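Local coordinates for protein glutamyl-tRNA(Gln) amidotransferase subunit F, mitochondrial (Saccharomyces cerevisiae, PDB 4N0H) that is a mitochondrial subunit of the yeast glutamyl-tRNA(Gln) amidotransferase complex and belongs to the GatC-like clan of amidotransferase subunits, at residues P45-V51 / I70-A75. Sequence-based numbering, arbitrary orientation.
Sequences PPSAEAV and IQMRLA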
loop_
_atom_site.group_PDB
_atom_site.type_symbol
_atom_site.label_atom_id
_atom_site.label_comp_id
_atom_site.label_asym_id
_atom_site.label_seq_id
_atom_site.Cartn_x
_atom_site.Cartn_y
_atom_site.Cartn_z
ATOM N N PRO C 45 -21.778 -4.630 -19.919
ATOM C CA PRO C 45 -20.870 -5.256 -18.951
ATOM C C PRO C 45 -19.634 -5.817 -19.639
ATOM O O PRO C 45 -19.656 -6.008 -20.853
ATOM C CB PRO C 45 -21.707 -6.410 -18.380
ATOM C CG PRO C 45 -23.120 -6.057 -18.683
ATOM C CD PRO C 45 -23.075 -5.324 -19.983
ATOM N N PRO C 46 -18.559 -6.068 -18.874
ATOM C CA PRO C 46 -17.410 -6.771 -19.451
ATOM C C PRO C 46 -17.831 -8.179 -19.850
ATOM O O PRO C 46 -18.758 -8.724 -19.250
ATOM C CB PRO C 46 -16.410 -6.822 -18.292
ATOM C CG PRO C 46 -17.242 -6.665 -17.062
ATOM C CD PRO C 46 -18.351 -5.739 -17.454
ATOM N N SER C 47 -17.167 -8.755 -20.846
ATOM C CA SER C 47 -17.552 -10.067 -21.356
ATOM C C SER C 47 -17.252 -11.157 -20.337
ATOM O O SER C 47 -16.507 -10.939 -19.381
ATOM C CB SER C 47 -16.830 -10.371 -22.669
ATOM O OG SER C 47 -15.434 -10.503 -22.469
ATOM N N ALA C 48 -17.842 -12.331 -20.548
ATOM C CA ALA C 48 -17.612 -13.475 -19.677
ATOM C C ALA C 48 -16.144 -13.886 -19.719
ATOM O O ALA C 48 -15.605 -14.396 -18.738
ATOM C CB ALA C 48 -18.504 -14.642 -20.092
ATOM N N GLU C 49 -15.506 -13.665 -20.865
ATOM C CA GLU C 49 -14.089 -13.963 -21.020
ATOM C C GLU C 49 -13.246 -12.962 -20.232
ATOM O O GLU C 49 -12.132 -13.274 -19.811
ATOM C CB GLU C 49 -13.691 -13.945 -22.496
ATOM N N ALA C 50 -13.785 -11.762 -20.035
ATOM C CA ALA C 50 -13.097 -10.743 -19.250
ATOM C C ALA C 50 -13.154 -11.086 -17.767
ATOM O O ALA C 50 -12.178 -10.906 -17.045
ATOM C CB ALA C 50 -13.698 -9.370 -19.505
ATOM N N VAL C 51 -14.307 -11.580 -17.323
ATOM C CA VAL C 51 -14.487 -11.975 -15.931
ATOM C C VAL C 51 -13.605 -13.172 -15.572
ATOM O O VAL C 51 -12.988 -13.202 -14.507
ATOM C CB VAL C 51 -15.972 -12.273 -15.616
ATOM C CG1 VAL C 51 -16.114 -12.998 -14.283
ATOM C CG2 VAL C 51 -16.779 -10.981 -15.614
ATOM N N ILE C 70 -21.167 -11.549 -11.601
ATOM C CA ILE C 70 -19.944 -10.757 -11.541
ATOM C C ILE C 70 -19.954 -9.683 -12.627
ATOM O O ILE C 70 -19.569 -8.541 -12.382
ATOM C CB ILE C 70 -18.680 -11.639 -11.674
ATOM C CG1 ILE C 70 -18.645 -12.691 -10.563
ATOM C CG2 ILE C 70 -17.426 -10.786 -11.621
ATOM C CD1 ILE C 70 -17.451 -13.619 -10.625
ATOM N N GLN C 71 -20.407 -10.059 -13.821
ATOM C CA GLN C 71 -20.552 -9.120 -14.933
ATOM C C GLN C 71 -21.441 -7.937 -14.568
ATOM O O GLN C 71 -21.107 -6.791 -14.856
ATOM C CB GLN C 71 -21.146 -9.820 -16.157
ATOM C CG GLN C 71 -20.168 -10.663 -16.952
ATOM C CD GLN C 71 -20.843 -11.390 -18.096
ATOM O OE1 GLN C 71 -21.518 -12.399 -17.891
ATOM N NE2 GLN C 71 -20.672 -10.877 -19.309
ATOM N N MET C 72 -22.576 -8.234 -13.941
ATOM C CA MET C 72 -23.554 -7.216 -13.569
ATOM C C MET C 72 -22.986 -6.257 -12.532
ATOM O O MET C 72 -23.029 -5.039 -12.709
ATOM C CB MET C 72 -24.818 -7.872 -13.006
ATOM C CG MET C 72 -26.102 -7.574 -13.774
ATOM S SD MET C 72 -26.340 -8.613 -15.232
ATOM C CE MET C 72 -25.536 -7.640 -16.503
ATOM N N ARG C 73 -22.465 -6.822 -11.448
ATOM C CA ARG C 73 -21.915 -6.040 -10.347
ATOM C C ARG C 73 -20.779 -5.146 -10.827
ATOM O O ARG C 73 -20.732 -3.956 -10.510
ATOM C CB ARG C 73 -21.421 -6.966 -9.235
ATOM C CG ARG C 73 -21.010 -6.245 -7.963
ATOM C CD ARG C 73 -20.430 -7.211 -6.943
ATOM N NE ARG C 73 -19.206 -7.844 -7.429
ATOM C CZ ARG C 73 -19.097 -9.133 -7.740
ATOM N NH1 ARG C 73 -20.140 -9.943 -7.607
ATOM N NH2 ARG C 73 -17.939 -9.615 -8.175
ATOM N N LEU C 74 -19.871 -5.732 -11.600
ATOM C CA LEU C 74 -18.737 -5.006 -12.160
ATOM C C LEU C 74 -19.214 -3.885 -13.084
ATOM O O LEU C 74 -18.661 -2.785 -13.076
ATOM C CB LEU C 74 -17.826 -5.979 -12.906
ATOM C CG LEU C 74 -16.393 -5.593 -13.262
ATOM C CD1 LEU C 74 -15.649 -5.032 -12.053
ATOM C CD2 LEU C 74 -15.665 -6.814 -13.807
ATOM N N ALA C 75 -20.250 -4.166 -13.871
ATOM C CA ALA C 75 -20.832 -3.166 -14.762
ATOM C C ALA C 75 -21.304 -1.937 -13.989
ATOM O O ALA C 75 -21.055 -0.805 -14.400
ATOM C CB ALA C 75 -21.986 -3.769 -15.562
#
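Gln71 reaches from helix 67-81 to the backbone of the loop that leads into helix 48-57. Its NE2 donates to Pro46 O at 2.9 Å, with a nearly straight N-H...O angle of 163°. The donor lies in the carbonyl plane, and the oxygen lies close to the plane of the Gln71 amide. CG sits beside the backbone N (chi1 -78°), and the chain then runs extended (chi2 177°), which carries the amide across to the loop. The right-angle crossing of Gln71 and Val51 brings Val51 CG2 to 3.7 Å from Gln71 CG. The other branch, Val51 CG1, is 3.7 Å from Ile70 CG2.

The prolines cover the next part of the helix. Pro46 CG meets one branch of Leu74, CD2, at 3.6 Å. Pro45 places CB 3.9 Å from Ala75 CB. Its CG touches Met72 CE at 3.6 Å, because the Met72 chain bends at chi2 and chi3 and turns its methyl back to the ring. Ser47 caps helix 48-57, with a weak bond from Ala50 N to its OG.

Ile70 also touches Leu55 and Leu74 touches Leu54, so the two consecutive helices share an apolar interface. Leu74 further meets an apolar side chain of another protein chain. Pro46 cannot donate from its backbone N, but its carbonyl accepts; that one directed amide bond gives direction to a contact that is otherwise apolar.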